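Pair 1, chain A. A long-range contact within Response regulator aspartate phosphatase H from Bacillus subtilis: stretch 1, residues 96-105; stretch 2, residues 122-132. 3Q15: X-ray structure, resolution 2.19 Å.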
# COMPACT_ATOMS: atom_id res chain seq x y z
N THR A 96 -22.72 -3.22 17.02
CA THR A 96 -21.50 -2.65 17.55
C THR A 96 -20.34 -2.85 16.58
O THR A 96 -19.53 -1.94 16.37
CB THR A 96 -21.16 -3.26 18.93
OG1 THR A 96 -22.26 -3.06 19.82
CG2 THR A 96 -19.92 -2.62 19.52
N GLY A 97 -20.28 -4.02 15.97
CA GLY A 97 -19.25 -4.32 14.99
C GLY A 97 -19.34 -3.46 13.74
O GLY A 97 -18.33 -2.99 13.23
N LEU A 98 -20.56 -3.25 13.25
CA LEU A 98 -20.76 -2.44 12.06
C LEU A 98 -20.43 -0.97 12.33
O LEU A 98 -19.77 -0.32 11.51
CB LEU A 98 -22.19 -2.58 11.54
CG LEU A 98 -22.46 -2.00 10.15
CD1 LEU A 98 -21.33 -2.34 9.19
CD2 LEU A 98 -23.80 -2.50 9.63
N LEU A 99 -20.88 -0.46 13.47
CA LEU A 99 -20.57 0.91 13.86
C LEU A 99 -19.07 1.13 13.91
O LEU A 99 -18.56 2.13 13.41
CB LEU A 99 -21.18 1.24 15.23
CG LEU A 99 -22.70 1.33 15.31
CD1 LEU A 99 -23.12 1.68 16.73
CD2 LEU A 99 -23.24 2.35 14.32
N LYS A 100 -18.36 0.19 14.53
CA LYS A 100 -16.91 0.27 14.63
C LYS A 100 -16.30 0.35 13.24
O LYS A 100 -15.37 1.13 13.00
CB LYS A 100 -16.36 -0.93 15.39
CG LYS A 100 -14.86 -0.88 15.62
CD LYS A 100 -14.41 -2.01 16.53
CE LYS A 100 -12.96 -1.83 16.95
NZ LYS A 100 -12.50 -2.94 17.84
N TYR A 101 -16.83 -0.45 12.32
CA TYR A 101 -16.32 -0.49 10.95
C TYR A 101 -16.49 0.85 10.26
O TYR A 101 -15.57 1.36 9.62
CB TYR A 101 -17.02 -1.58 10.14
CG TYR A 101 -16.82 -1.44 8.65
CD1 TYR A 101 -17.82 -0.90 7.84
CD2 TYR A 101 -15.63 -1.82 8.05
CE1 TYR A 101 -17.64 -0.77 6.48
CE2 TYR A 101 -15.44 -1.68 6.69
CZ TYR A 101 -16.44 -1.16 5.91
OH TYR A 101 -16.25 -1.03 4.55
N TYR A 102 -17.67 1.43 10.40
CA TYR A 102 -17.96 2.73 9.80
C TYR A 102 -17.11 3.85 10.39
O TYR A 102 -16.59 4.69 9.65
CB TYR A 102 -19.45 3.05 9.94
CG TYR A 102 -20.31 2.41 8.87
CD1 TYR A 102 -21.55 1.87 9.19
CD2 TYR A 102 -19.89 2.35 7.55
CE1 TYR A 102 -22.35 1.29 8.23
CE2 TYR A 102 -20.69 1.77 6.57
CZ TYR A 102 -21.92 1.24 6.92
OH TYR A 102 -22.72 0.66 5.97
N SER A 103 -16.98 3.88 11.71
CA SER A 103 -16.23 4.94 12.36
C SER A 103 -14.80 4.99 11.84
O SER A 103 -14.26 6.06 11.60
CB SER A 103 -16.24 4.78 13.89
OG SER A 103 -15.54 3.61 14.29
N LEU A 104 -14.21 3.81 11.66
CA LEU A 104 -12.85 3.69 11.15
C LEU A 104 -12.78 4.00 9.66
O LEU A 104 -11.84 4.64 9.19
CB LEU A 104 -12.32 2.27 11.40
CG LEU A 104 -12.11 1.86 12.86
CD1 LEU A 104 -11.94 0.35 12.97
CD2 LEU A 104 -10.90 2.59 13.45
N PHE A 105 -13.79 3.55 8.92
CA PHE A 105 -13.82 3.76 7.49
C PHE A 105 -13.91 5.24 7.16
O PHE A 105 -13.07 5.78 6.44
CB PHE A 105 -15.00 3.02 6.84
CG PHE A 105 -15.15 3.29 5.37
CD1 PHE A 105 -14.45 2.55 4.43
CD2 PHE A 105 -15.99 4.31 4.93
CE1 PHE A 105 -14.58 2.81 3.08
CE2 PHE A 105 -16.12 4.57 3.57
CZ PHE A 105 -15.42 3.82 2.64
N GLY A 122 -3.59 3.82 7.82
CA GLY A 122 -3.74 3.24 9.14
C GLY A 122 -5.18 2.94 9.48
O GLY A 122 -5.49 1.89 10.04
N TYR A 123 -6.08 3.87 9.14
CA TYR A 123 -7.50 3.65 9.40
C TYR A 123 -8.09 2.63 8.43
O TYR A 123 -8.92 1.80 8.82
CB TYR A 123 -8.28 4.97 9.38
CG TYR A 123 -8.07 5.78 10.65
CD1 TYR A 123 -8.73 5.45 11.83
CD2 TYR A 123 -7.20 6.86 10.67
CE1 TYR A 123 -8.53 6.17 12.99
CE2 TYR A 123 -6.99 7.59 11.82
CZ TYR A 123 -7.66 7.24 12.98
OH TYR A 123 -7.45 7.98 14.12
N TYR A 124 -7.65 2.67 7.17
CA TYR A 124 -8.07 1.67 6.19
C TYR A 124 -7.76 0.27 6.68
O TYR A 124 -8.58 -0.64 6.56
CB TYR A 124 -7.41 1.91 4.83
CG TYR A 124 -7.89 3.13 4.09
CD1 TYR A 124 -9.13 3.69 4.36
CD2 TYR A 124 -7.09 3.73 3.12
CE1 TYR A 124 -9.56 4.81 3.68
CE2 TYR A 124 -7.52 4.85 2.43
CZ TYR A 124 -8.76 5.39 2.72
OH TYR A 124 -9.17 6.50 2.03
N ARG A 125 -6.55 0.08 7.22
CA ARG A 125 -6.13 -1.22 7.70
C ARG A 125 -6.98 -1.67 8.89
O ARG A 125 -7.47 -2.80 8.92
CB ARG A 125 -4.65 -1.21 8.07
CG ARG A 125 -3.72 -0.89 6.91
CD ARG A 125 -3.82 -1.94 5.81
NE ARG A 125 -3.81 -3.28 6.37
CZ ARG A 125 -2.71 -3.95 6.71
NH1 ARG A 125 -1.52 -3.39 6.52
NH2 ARG A 125 -2.80 -5.17 7.22
N GLU A 126 -7.16 -0.79 9.86
CA GLU A 126 -7.98 -1.10 11.02
C GLU A 126 -9.42 -1.41 10.61
O GLU A 126 -10.06 -2.29 11.17
CB GLU A 126 -7.96 0.04 12.05
CG GLU A 126 -6.60 0.30 12.68
CD GLU A 126 -6.00 -0.95 13.32
OE1 GLU A 126 -4.91 -1.38 12.89
OE2 GLU A 126 -6.62 -1.49 14.26
N ALA A 127 -9.91 -0.68 9.61
CA ALA A 127 -11.26 -0.88 9.11
C ALA A 127 -11.42 -2.27 8.50
O ALA A 127 -12.40 -2.97 8.77
CB ALA A 127 -11.63 0.20 8.10
N GLU A 128 -10.45 -2.67 7.68
CA GLU A 128 -10.50 -3.98 7.04
C GLU A 128 -10.60 -5.12 8.06
O GLU A 128 -11.30 -6.11 7.81
CB GLU A 128 -9.29 -4.19 6.11
CG GLU A 128 -9.41 -5.44 5.22
CD GLU A 128 -8.24 -5.60 4.25
OE1 GLU A 128 -7.47 -4.64 4.08
OE2 GLU A 128 -8.10 -6.70 3.67
N LYS A 129 -9.93 -4.98 9.20
CA LYS A 129 -9.95 -6.03 10.22
C LYS A 129 -11.35 -6.29 10.76
O LYS A 129 -11.61 -7.34 11.36
CB LYS A 129 -9.02 -5.69 11.39
CG LYS A 129 -7.56 -5.46 11.00
CD LYS A 129 -6.69 -5.26 12.24
CE LYS A 129 -5.40 -4.52 11.90
NZ LYS A 129 -4.64 -5.17 10.80
N GLU A 130 -12.26 -5.34 10.54
CA GLU A 130 -13.64 -5.48 10.98
C GLU A 130 -14.49 -6.25 9.97
O GLU A 130 -15.56 -6.77 10.31
CB GLU A 130 -14.26 -4.11 11.25
CG GLU A 130 -13.61 -3.35 12.39
CD GLU A 130 -13.62 -4.14 13.68
OE1 GLU A 130 -12.63 -4.05 14.44
OE2 GLU A 130 -14.62 -4.84 13.94
N LEU A 131 -14.03 -6.31 8.73
CA LEU A 131 -14.77 -6.99 7.67
C LEU A 131 -15.06 -8.46 7.97
O LEU A 131 -16.18 -8.92 7.75
CB LEU A 131 -14.05 -6.86 6.33
CG LEU A 131 -14.27 -5.56 5.55
CD1 LEU A 131 -15.75 -5.35 5.26
CD2 LEU A 131 -13.71 -4.39 6.32
N PRO A 132 -14.05 -9.21 8.46
CA PRO A 132 -14.23 -10.65 8.73
C PRO A 132 -15.43 -10.94 9.63
O PRO A 132 -15.93 -12.06 9.64
CB PRO A 132 -12.94 -11.03 9.45
CG PRO A 132 -11.93 -10.07 8.93
CD PRO A 132 -12.67 -8.78 8.74
O HOH W 1 -13.32 -5.48 17.02

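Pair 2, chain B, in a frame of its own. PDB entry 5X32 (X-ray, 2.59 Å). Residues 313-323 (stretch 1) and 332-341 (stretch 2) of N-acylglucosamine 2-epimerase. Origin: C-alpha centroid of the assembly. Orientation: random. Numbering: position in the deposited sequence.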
# COMPACT_ATOMS: atom_id res chain seq x y z
N VAL B 313 -1.27 4.28 -8.06
CA VAL B 313 -2.36 5.25 -8.12
C VAL B 313 -3.55 4.71 -8.92
O VAL B 313 -4.71 4.76 -8.48
CB VAL B 313 -1.88 6.57 -8.74
CG1 VAL B 313 -3.06 7.49 -9.03
CG2 VAL B 313 -0.84 7.23 -7.84
N GLN B 314 -3.25 4.13 -10.08
CA GLN B 314 -4.25 3.46 -10.90
C GLN B 314 -4.93 2.32 -10.14
O GLN B 314 -6.16 2.15 -10.21
CB GLN B 314 -3.61 2.95 -12.19
CG GLN B 314 -3.63 3.89 -13.39
CD GLN B 314 -3.34 5.35 -13.09
OE1 GLN B 314 -4.25 6.15 -13.09
NE2 GLN B 314 -2.08 5.69 -12.84
N ALA B 315 -4.14 1.57 -9.39
CA ALA B 315 -4.66 0.38 -8.74
C ALA B 315 -5.50 0.73 -7.50
O ALA B 315 -6.64 0.27 -7.36
CB ALA B 315 -3.52 -0.59 -8.38
N GLU B 316 -4.96 1.56 -6.63
CA GLU B 316 -5.69 1.96 -5.43
C GLU B 316 -7.00 2.64 -5.87
O GLU B 316 -8.06 2.47 -5.24
CB GLU B 316 -4.85 2.89 -4.56
CG GLU B 316 -3.57 2.22 -4.03
CD GLU B 316 -3.80 1.16 -2.95
OE1 GLU B 316 -4.74 1.30 -2.13
OE2 GLU B 316 -3.05 0.15 -2.94
N SER B 317 -6.93 3.39 -6.98
CA SER B 317 -8.12 4.07 -7.46
C SER B 317 -9.17 3.11 -8.01
O SER B 317 -10.36 3.33 -7.80
CB SER B 317 -7.78 5.12 -8.51
OG SER B 317 -7.04 6.17 -7.91
N PHE B 318 -8.78 2.04 -8.71
CA PHE B 318 -9.86 1.15 -9.15
C PHE B 318 -10.39 0.29 -7.99
O PHE B 318 -11.55 -0.16 -8.02
CB PHE B 318 -9.45 0.29 -10.38
CG PHE B 318 -8.47 -0.82 -10.10
CD1 PHE B 318 -8.84 -1.93 -9.36
CD2 PHE B 318 -7.21 -0.81 -10.69
CE1 PHE B 318 -7.94 -2.98 -9.14
CE2 PHE B 318 -6.33 -1.85 -10.50
CZ PHE B 318 -6.69 -2.94 -9.71
N ALA B 319 -9.59 0.06 -6.95
CA ALA B 319 -10.16 -0.59 -5.77
C ALA B 319 -11.23 0.33 -5.10
O ALA B 319 -12.36 -0.09 -4.78
CB ALA B 319 -9.09 -0.95 -4.78
N ALA B 320 -10.85 1.60 -4.93
CA ALA B 320 -11.72 2.56 -4.30
C ALA B 320 -13.00 2.65 -5.13
O ALA B 320 -14.11 2.64 -4.57
CB ALA B 320 -11.03 3.91 -4.19
N ALA B 321 -12.85 2.71 -6.45
CA ALA B 321 -14.00 2.82 -7.35
C ALA B 321 -14.92 1.64 -7.19
O ALA B 321 -16.15 1.80 -7.18
CB ALA B 321 -13.55 2.95 -8.79
N TRP B 322 -14.35 0.44 -7.09
CA TRP B 322 -15.20 -0.74 -7.00
C TRP B 322 -15.99 -0.73 -5.71
O TRP B 322 -17.18 -1.06 -5.71
CB TRP B 322 -14.41 -2.04 -7.08
CG TRP B 322 -15.34 -3.22 -7.14
CD1 TRP B 322 -15.62 -4.10 -6.14
CD2 TRP B 322 -16.16 -3.61 -8.25
NE1 TRP B 322 -16.53 -5.03 -6.57
CE2 TRP B 322 -16.88 -4.75 -7.86
CE3 TRP B 322 -16.33 -3.11 -9.55
CZ2 TRP B 322 -17.77 -5.40 -8.71
CZ3 TRP B 322 -17.21 -3.76 -10.39
CH2 TRP B 322 -17.92 -4.89 -9.97
N LEU B 323 -15.32 -0.38 -4.63
CA LEU B 323 -16.00 -0.33 -3.34
C LEU B 323 -17.11 0.71 -3.38
O LEU B 323 -18.21 0.45 -2.92
CB LEU B 323 -15.00 -0.02 -2.21
CG LEU B 323 -14.00 -1.18 -2.04
CD1 LEU B 323 -12.95 -0.89 -0.97
CD2 LEU B 323 -14.75 -2.45 -1.74
N THR B 332 -21.80 5.48 -12.13
CA THR B 332 -20.65 6.33 -12.36
C THR B 332 -19.35 5.64 -11.93
O THR B 332 -18.35 5.63 -12.66
CB THR B 332 -20.79 7.64 -11.59
OG1 THR B 332 -21.92 8.35 -12.10
CG2 THR B 332 -19.55 8.50 -11.74
N TYR B 333 -19.37 5.04 -10.73
CA TYR B 333 -18.17 4.46 -10.20
C TYR B 333 -17.82 3.19 -10.98
O TYR B 333 -16.66 2.94 -11.26
CB TYR B 333 -18.32 4.17 -8.70
CG TYR B 333 -18.53 5.43 -7.92
CD1 TYR B 333 -17.58 6.44 -7.96
CD2 TYR B 333 -19.69 5.65 -7.18
CE1 TYR B 333 -17.76 7.61 -7.26
CE2 TYR B 333 -19.88 6.83 -6.47
CZ TYR B 333 -18.90 7.81 -6.52
OH TYR B 333 -19.05 9.00 -5.85
N TYR B 334 -18.83 2.43 -11.38
CA TYR B 334 -18.56 1.27 -12.22
C TYR B 334 -17.85 1.71 -13.49
O TYR B 334 -16.80 1.16 -13.84
CB TYR B 334 -19.86 0.53 -12.56
CG TYR B 334 -19.67 -0.66 -13.47
CD1 TYR B 334 -19.17 -1.86 -12.99
CD2 TYR B 334 -19.97 -0.57 -14.83
CE1 TYR B 334 -18.99 -2.96 -13.84
CE2 TYR B 334 -19.80 -1.64 -15.68
CZ TYR B 334 -19.30 -2.84 -15.18
OH TYR B 334 -19.13 -3.90 -16.04
N LYS B 335 -18.40 2.73 -14.15
CA LYS B 335 -17.80 3.23 -15.38
C LYS B 335 -16.37 3.69 -15.17
O LYS B 335 -15.51 3.51 -16.05
CB LYS B 335 -18.63 4.35 -15.97
CG LYS B 335 -19.70 3.83 -16.91
CD LYS B 335 -20.48 4.93 -17.59
CE LYS B 335 -21.57 5.39 -16.68
NZ LYS B 335 -22.34 4.17 -16.30
N GLN B 336 -16.10 4.30 -14.01
CA GLN B 336 -14.77 4.81 -13.73
C GLN B 336 -13.78 3.69 -13.45
O GLN B 336 -12.60 3.78 -13.79
CB GLN B 336 -14.82 5.80 -12.58
CG GLN B 336 -15.30 7.16 -13.02
CD GLN B 336 -15.66 8.05 -11.86
OE1 GLN B 336 -16.10 7.57 -10.81
NE2 GLN B 336 -15.42 9.34 -12.01
N TYR B 337 -14.27 2.65 -12.79
CA TYR B 337 -13.57 1.40 -12.60
C TYR B 337 -13.11 0.85 -13.96
O TYR B 337 -11.93 0.47 -14.15
CB TYR B 337 -14.49 0.42 -11.86
CG TYR B 337 -13.93 -0.96 -11.70
CD1 TYR B 337 -13.02 -1.23 -10.69
CD2 TYR B 337 -14.34 -1.99 -12.52
CE1 TYR B 337 -12.49 -2.50 -10.53
CE2 TYR B 337 -13.82 -3.27 -12.36
CZ TYR B 337 -12.89 -3.52 -11.36
OH TYR B 337 -12.37 -4.78 -11.18
N LEU B 338 -14.04 0.81 -14.91
CA LEU B 338 -13.72 0.34 -16.26
C LEU B 338 -12.70 1.26 -16.95
O LEU B 338 -11.85 0.78 -17.68
CB LEU B 338 -14.97 0.22 -17.13
CG LEU B 338 -15.88 -0.92 -16.65
CD1 LEU B 338 -17.07 -1.06 -17.57
CD2 LEU B 338 -15.11 -2.25 -16.52
N THR B 339 -12.81 2.57 -16.74
CA THR B 339 -11.83 3.47 -17.36
C THR B 339 -10.43 3.23 -16.80
O THR B 339 -9.44 3.23 -17.54
CB THR B 339 -12.21 4.95 -17.19
OG1 THR B 339 -12.40 5.24 -15.80
CG2 THR B 339 -13.50 5.24 -17.95
N LEU B 340 -10.33 3.03 -15.50
CA LEU B 340 -9.04 2.82 -14.86
C LEU B 340 -8.42 1.50 -15.30
O LEU B 340 -7.23 1.44 -15.62
CB LEU B 340 -9.20 2.88 -13.34
CG LEU B 340 -9.48 4.30 -12.85
CD1 LEU B 340 -10.11 4.29 -11.46
CD2 LEU B 340 -8.18 5.10 -12.85
N TRP B 341 -9.23 0.45 -15.35
CA TRP B 341 -8.74 -0.81 -15.89
C TRP B 341 -8.36 -0.70 -17.37
O TRP B 341 -7.37 -1.30 -17.80
CB TRP B 341 -9.78 -1.92 -15.70
CG TRP B 341 -9.57 -2.70 -14.44
CD1 TRP B 341 -10.35 -2.66 -13.32
CD2 TRP B 341 -8.50 -3.62 -14.15
NE1 TRP B 341 -9.84 -3.50 -12.35
CE2 TRP B 341 -8.70 -4.10 -12.83
CE3 TRP B 341 -7.39 -4.09 -14.87
CZ2 TRP B 341 -7.85 -5.03 -12.23
CZ3 TRP B 341 -6.52 -5.02 -14.25
CH2 TRP B 341 -6.76 -5.47 -12.95

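What backbone arrangement do the two pairs have in common? In each, two helical segments run nearly antiparallel and lie close together: the axes approach to 8.3 Å at 165° in pair 1 and to 8.2 Å at 157° in pair 2. Fourteen central residues superpose with an RMSD of 0.4 Å. The match carries Leu A104 onto Ala B321, Ala A127 onto Tyr B337, Tyr A101 onto Phe B318 and Glu A130 onto Leu B340. It extends to Leu A131 and Trp B341, although Leu A131 lies in a 3-10 segment and Trp B341 in a regular helix.

How is the space between the helices filled at the matched positions Leu A104/Ala B321 and Ala A127/Tyr B337? The two pairs place the larger side chain on different helices. In pair 1, Leu A104 points toward the second stretch, and its CB lies 4.0 Å from CB of Ala A127; its CD2 also reaches CD1 of Tyr A123 at 3.9 Å. In pair 2 the alanine is on the first helix: CB of Ala B321 meets CB of Tyr B337 at 4.1 Å. The tyrosine ring then extends between Phe B318 and Trp B322, with its CE1 3.9 Å from CD1 of Phe B318. Trp B322 turns an edge toward the face of Tyr B337, its CE3 3.7 Å from CD2 of the tyrosine.

What do the matched aromatic residues Tyr A101 and Phe B318 do? Both reach the residue at the matched position Leu A131/Trp B341, but by different routes. CB of Tyr A101 points sideways and its side chain, with chi1 in t, brings CE2 to 3.2 Å from CD2 of Leu A131, a tight apolar contact. Phe B318 has chi1 in p and points toward the other helix. Its CZ lies 3.5 Å from CZ2 of Trp B341, which sits over one face of the phenylalanine ring, the two planes inclined at 33°.

How can Glu A130 and Leu B340 occupy the same place? Both point toward the first helix with chi1 in m, but the surroundings differ in polarity. In pair 1, Glu A130 OE1 forms a salt bridge with Lys A100 NZ at 3.6 Å; a water accepts from that NZ at 2.8 Å and donates to Glu A130 OE1 at 3.0 Å, joining the charges a second way. Ser B317 replaces the lysine in pair 2, and the contact is apolar: Leu B340 CD1 lies 3.8 Å from Ser B317 CB, while Leu B340 CB packs 3.9 Å from Phe B318 CB.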